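Local atomic coordinates of acinetobacter secreted protease CpaA (Acinetobacter nosocomialis M2, PDB entry 6O38), a protein that is probably a zinc-dependent protease secreted through the type II system, and in this structure is bound to its chaperone CpaB. Residues G505-N509 against A526-N530; Y535-L540 against E552-V558. One frame throughout, in Å; residues are numbered along the deposited sequence.

Contact 1 lies beside the zinc ion, where H508 and the loop bearing M527 come together; contact 2 lies farther from the metal, where the loop at 535-540 meets the start of helix 557-569. Their centres are about 11 Å apart, and they follow one another along the chain. Side chains join them directly: M527 CE packs 3.5 Å from Y535 CE1, and L506 CD1 is 3.9 Å from Y535 CD1. A526 CB also rests against the Y535 ring, while L506 CD2 reaches the backbone of A557. Y535 thus backs the metal-site loop without reaching the metal, its side chain staying about 11 Å from the zinc.

Contact 1 of 2, residues G505-N509 against A526-N530; sequences GLYHN and AMGGN. With ZN (zinc ion), chain M.
L506 and M527 cross at about a right angle beside the zinc site, in an arrangement consistent with the Met-turn of a metzincin: the histidines of the zinc motif come first, and a methionine follows later in the chain beneath them. M527, modelled as selenomethionine, leaves its backbone with CG anti to the carbonyl carbon and bends again at the next bond (chi2 -53°). Its CG is thereby brought up to L506, 3.6 Å from both CB and CD1, and SE lies 4.0 Å from L506 CB. A long, flexible, unbranched apolar side chain suits this place, because it can bend across the leucine.

Polar contact runs through the backbone carbonyl of M527. Its oxygen takes a weak hydrogen bond from N509 N at 3.4 Å and a CA-H...O contact from H508, and it meets the H508 ring obliquely near CD2. N509 has CG between its backbone N and carbonyl carbon (chi1 55°), which lays OD1 3.3 Å from G528 CA; a glycine suits this place because a CB here would crowd N509 CB. G505, with positive phi, ends helix 496-504 in a Schellman motif and leads the chain out toward the third zinc ligand; glycine is called for, since a side chain at these backbone angles would press on the carbonyl O of the residue before.

Second-shell bonds steady the other two ligands: A526 O is hydrogen-bonded to H498 ND1, and L506 O to H502 ND1 by a weak hydrogen bond. The chaperone enters as well, with D170 of the CpaB chain binding the zinc and E172 of that chain accepting from H508 N. The H508 ring itself completes the histidine trio with H498 and H502, its NE2 standing 2.1 Å from the zinc ion.

Contact 2 of 2, residues Y535-L540 against E552-V558; sequences YSSPYL and EGKIDAV
The N-terminus of helix 557-569 is seated on the loop 535-540, with D556 at the N-cap and S536 receiving the first helical amides. S536 O accepts from V558 N at 3.1 Å, nearly along the C=O axis (174°), and takes a weak, bent bond from A557 N. S536 OG, placed between the backbone N and carbonyl carbon (chi1 70°), shares A557 N with that oxygen, accepting at 3.0 Å while donating to S516 O. A short hydroxyl side chain suits this spot, since it brings a second acceptor to the helix start without bulk.

The carboxylate of D556 turns its OD1 to a backbone N further along the helix, and its CG lies 3.4 Å from P538 CD, the two side chains crossing at about a right angle. At another edge of the proline, E552 bends at chi2 (80°) to bring its carboxyl CD to 3.6 Å from P538 CB. Proline suits the second position of the type I turn from S537 to L540, where its ring-restricted phi is the one needed. S537 OG accepts from Y539 N at 3.2 Å, an ST turn, and P538 CG lies over one face of the Y539 ring, near the ring's rim. V558 closes the apolar side: its CG2 is 3.7 Å from S537 CB and 4.0 Å from Y535 CB.

Beyond the contact, the Y535 hydroxyl bonds R497 O of helix 496-504 and its side chain touches T405 and T408 of helix 391-411, so the loop sits among these two helices and the start of helix 557-569.

Contact 1 of 2, residues G505-N509 against A526-N530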
loop_
_atom_site.group_PDB
_atom_site.type_symbol
_atom_site.label_atom_id
_atom_site.label_comp_id
_atom_site.label_asym_id
_atom_site.label_seq_id
_atom_site.Cartn_x
_atom_site.Cartn_y
_atom_site.Cartn_z
ATOM N N GLY A 505 3.383 8.441 22.406
ATOM C CA GLY A 505 2.931 7.641 23.518
ATOM C C GLY A 505 2.612 6.192 23.201
ATOM O O GLY A 505 1.858 5.568 23.958
ATOM N N LEU A 506 3.157 5.641 22.122
ATOM C CA LEU A 506 2.811 4.304 21.665
ATOM C C LEU A 506 3.900 3.306 22.040
ATOM O O LEU A 506 5.082 3.647 22.130
ATOM C CB LEU A 506 2.590 4.290 20.153
ATOM C CG LEU A 506 1.507 5.239 19.641
ATOM C CD1 LEU A 506 1.341 5.106 18.137
ATOM C CD2 LEU A 506 0.191 4.984 20.358
ATOM N N TYR A 507 3.483 2.064 22.258
ATOM C CA TYR A 507 4.377 0.967 22.590
ATOM C C TYR A 507 4.316 -0.088 21.492
ATOM O O TYR A 507 3.469 -0.040 20.595
ATOM C CB TYR A 507 4.010 0.351 23.947
ATOM C CG TYR A 507 4.088 1.315 25.110
ATOM C CD1 TYR A 507 3.046 2.195 25.379
ATOM C CD2 TYR A 507 5.200 1.343 25.941
ATOM C CE1 TYR A 507 3.112 3.077 26.440
ATOM C CE2 TYR A 507 5.274 2.222 27.006
ATOM C CZ TYR A 507 4.228 3.086 27.251
ATOM O OH TYR A 507 4.298 3.964 28.309
ATOM N N HIS A 508 5.233 -1.049 21.566
ATOM C CA HIS A 508 5.257 -2.127 20.590
ATOM C C HIS A 508 4.095 -3.090 20.827
ATOM O O HIS A 508 3.424 -3.063 21.862
ATOM C CB HIS A 508 6.586 -2.880 20.649
ATOM C CG HIS A 508 7.751 -2.094 20.134
ATOM N ND1 HIS A 508 9.042 -2.310 20.563
ATOM C CD2 HIS A 508 7.818 -1.098 19.220
ATOM C CE1 HIS A 508 9.855 -1.477 19.938
ATOM N NE2 HIS A 508 9.138 -0.732 19.118
ATOM N N ASN A 509 3.855 -3.944 19.833
ATOM C CA ASN A 509 2.824 -4.966 19.952
ATOM C C ASN A 509 3.113 -5.877 21.140
ATOM O O ASN A 509 4.268 -6.156 21.475
ATOM C CB ASN A 509 2.739 -5.786 18.664
ATOM C CG ASN A 509 4.072 -6.389 18.268
ATOM O OD1 ASN A 509 4.986 -5.682 17.841
ATOM N ND2 ASN A 509 4.191 -7.705 18.404
ATOM N N ALA A 526 2.352 0.386 12.363
ATOM C CA ALA A 526 3.668 1.000 12.519
ATOM C C ALA A 526 4.357 0.556 13.805
ATOM O O ALA A 526 5.571 0.319 13.815
ATOM C CB ALA A 526 3.539 2.522 12.474
HETATM N N MSE A 527 3.609 0.438 14.897
HETATM C CA MSE A 527 4.202 0.051 16.174
HETATM C C MSE A 527 4.301 -1.463 16.338
HETATM O O MSE A 527 4.965 -1.951 17.252
HETATM C CB MSE A 527 3.401 0.633 17.340
HETATM C CG MSE A 527 3.298 2.141 17.338
HETATM SE SE MSE A 527 5.033 3.006 17.200
HETATM C CE MSE A 527 4.724 3.934 15.528
ATOM N N GLY A 528 3.640 -2.205 15.453
ATOM C CA GLY A 528 3.580 -3.647 15.599
ATOM C C GLY A 528 4.236 -4.430 14.481
ATOM O O GLY A 528 3.893 -5.592 14.252
ATOM N N GLY A 529 5.203 -3.821 13.801
ATOM C CA GLY A 529 5.872 -4.472 12.691
ATOM C C GLY A 529 6.172 -3.536 11.538
ATOM O O GLY A 529 7.170 -3.721 10.835
ATOM N N ASN A 530 5.316 -2.535 11.331
ATOM C CA ASN A 530 5.623 -1.389 10.471
ATOM C C ASN A 530 5.764 -1.784 8.999
ATOM O O ASN A 530 6.691 -1.348 8.316
ATOM C CB ASN A 530 6.882 -0.665 10.960
ATOM C CG ASN A 530 7.015 0.730 10.387
ATOM O OD1 ASN A 530 6.025 1.360 10.018
ATOM N ND2 ASN A 530 8.247 1.221 10.305
HETATM ZN ZN ZN M . 10.282 0.992 18.892
#

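Contact 2 of 2, residues Y535-L540 against E552-V558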
loop_
_atom_site.group_PDB
_atom_site.type_symbol
_atom_site.label_atom_id
_atom_site.label_comp_id
_atom_site.label_asym_id
_atom_site.label_seq_id
_atom_site.Cartn_x
_atom_site.Cartn_y
_atom_site.Cartn_z
ATOM N N TYR A 535 -1.486 3.365 11.639
ATOM C CA TYR A 535 -1.425 3.158 13.076
ATOM C C TYR A 535 -2.626 2.318 13.494
ATOM O O TYR A 535 -3.683 2.361 12.859
ATOM C CB TYR A 535 -1.417 4.487 13.833
ATOM C CG TYR A 535 -0.170 5.320 13.626
ATOM C CD1 TYR A 535 1.009 5.018 14.295
ATOM C CD2 TYR A 535 -0.175 6.415 12.770
ATOM C CE1 TYR A 535 2.149 5.778 14.113
ATOM C CE2 TYR A 535 0.963 7.181 12.583
ATOM C CZ TYR A 535 2.122 6.858 13.257
ATOM O OH TYR A 535 3.257 7.614 13.076
ATOM N N SER A 536 -2.460 1.548 14.565
ATOM C CA SER A 536 -3.479 0.571 14.925
ATOM C C SER A 536 -4.741 1.260 15.431
ATOM O O SER A 536 -4.680 2.275 16.129
ATOM C CB SER A 536 -2.947 -0.398 15.982
ATOM O OG SER A 536 -2.774 0.244 17.230
ATOM N N SER A 537 -5.894 0.694 15.066
ATOM C CA SER A 537 -7.202 1.206 15.454
ATOM C C SER A 537 -8.276 0.170 15.144
ATOM O O SER A 537 -8.256 -0.442 14.068
ATOM C CB SER A 537 -7.514 2.519 14.736
ATOM O OG SER A 537 -8.855 2.917 14.966
ATOM N N PRO A 538 -9.235 -0.047 16.049
ATOM C CA PRO A 538 -10.333 -0.982 15.760
ATOM C C PRO A 538 -11.320 -0.471 14.726
ATOM O O PRO A 538 -12.306 -1.160 14.442
ATOM C CB PRO A 538 -11.008 -1.156 17.128
ATOM C CG PRO A 538 -10.710 0.108 17.852
ATOM C CD PRO A 538 -9.344 0.541 17.395
ATOM N N TYR A 539 -11.105 0.717 14.167
ATOM C CA TYR A 539 -11.960 1.255 13.119
ATOM C C TYR A 539 -11.260 1.265 11.767
ATOM O O TYR A 539 -11.792 1.827 10.803
ATOM C CB TYR A 539 -12.427 2.659 13.501
ATOM C CG TYR A 539 -12.953 2.730 14.916
ATOM C CD1 TYR A 539 -14.094 2.031 15.288
ATOM C CD2 TYR A 539 -12.301 3.482 15.885
ATOM C CE1 TYR A 539 -14.576 2.085 16.582
ATOM C CE2 TYR A 539 -12.776 3.542 17.183
ATOM C CZ TYR A 539 -13.913 2.842 17.525
ATOM O OH TYR A 539 -14.391 2.898 18.816
ATOM N N LEU A 540 -10.082 0.653 11.678
ATOM C CA LEU A 540 -9.335 0.513 10.439
ATOM C C LEU A 540 -9.245 -0.961 10.071
ATOM O O LEU A 540 -9.213 -1.833 10.944
ATOM C CB LEU A 540 -7.928 1.099 10.571
ATOM C CG LEU A 540 -7.838 2.583 10.922
ATOM C CD1 LEU A 540 -6.396 2.954 11.190
ATOM C CD2 LEU A 540 -8.423 3.440 9.809
ATOM N N GLU A 552 -11.141 -3.006 20.299
ATOM C CA GLU A 552 -11.723 -1.993 21.173
ATOM C C GLU A 552 -11.258 -2.170 22.615
ATOM O O GLU A 552 -11.535 -3.195 23.249
ATOM C CB GLU A 552 -13.250 -2.038 21.105
ATOM C CG GLU A 552 -13.860 -1.622 19.765
ATOM C CD GLU A 552 -13.834 -2.718 18.719
ATOM O OE1 GLU A 552 -13.233 -3.781 18.976
ATOM O OE2 GLU A 552 -14.426 -2.514 17.637
ATOM N N GLY A 553 -10.540 -1.169 23.124
ATOM C CA GLY A 553 -10.098 -1.133 24.501
ATOM C C GLY A 553 -8.791 -1.835 24.807
ATOM O O GLY A 553 -8.317 -1.747 25.948
ATOM N N LYS A 554 -8.192 -2.528 23.846
ATOM C CA LYS A 554 -6.916 -3.194 24.092
ATOM C C LYS A 554 -5.804 -2.749 23.156
ATOM O O LYS A 554 -4.685 -2.507 23.614
ATOM C CB LYS A 554 -7.089 -4.718 24.028
ATOM C CG LYS A 554 -7.887 -5.256 25.210
ATOM C CD LYS A 554 -7.732 -6.754 25.393
ATOM C CE LYS A 554 -8.362 -7.198 26.707
ATOM N NZ LYS A 554 -8.475 -8.678 26.821
ATOM N N ILE A 555 -6.068 -2.638 21.856
ATOM C CA ILE A 555 -5.059 -2.241 20.875
ATOM C C ILE A 555 -5.662 -1.105 20.059
ATOM O O ILE A 555 -6.404 -1.344 19.099
ATOM C CB ILE A 555 -4.625 -3.402 19.973
ATOM C CG1 ILE A 555 -4.103 -4.571 20.811
ATOM C CG2 ILE A 555 -3.559 -2.941 18.989
ATOM C CD1 ILE A 555 -3.833 -5.826 20.008
ATOM N N ASP A 556 -5.348 0.137 20.439
ATOM C CA ASP A 556 -5.874 1.318 19.748
ATOM C C ASP A 556 -4.817 2.421 19.853
ATOM O O ASP A 556 -4.793 3.184 20.820
ATOM C CB ASP A 556 -7.207 1.751 20.342
ATOM C CG ASP A 556 -7.930 2.770 19.483
ATOM O OD1 ASP A 556 -7.354 3.227 18.472
ATOM O OD2 ASP A 556 -9.085 3.110 19.817
ATOM N N ALA A 557 -3.954 2.501 18.837
ATOM C CA ALA A 557 -2.918 3.528 18.834
ATOM C C ALA A 557 -3.492 4.899 18.497
ATOM O O ALA A 557 -3.051 5.913 19.049
ATOM C CB ALA A 557 -1.808 3.156 17.851
ATOM N N VAL A 558 -4.467 4.948 17.586
ATOM C CA VAL A 558 -5.008 6.227 17.132
ATOM C C VAL A 558 -5.683 6.967 18.282
ATOM O O VAL A 558 -5.621 8.200 18.368
ATOM C CB VAL A 558 -5.972 6.005 15.952
ATOM C CG1 VAL A 558 -6.620 7.315 15.530
ATOM C CG2 VAL A 558 -5.234 5.373 14.780
#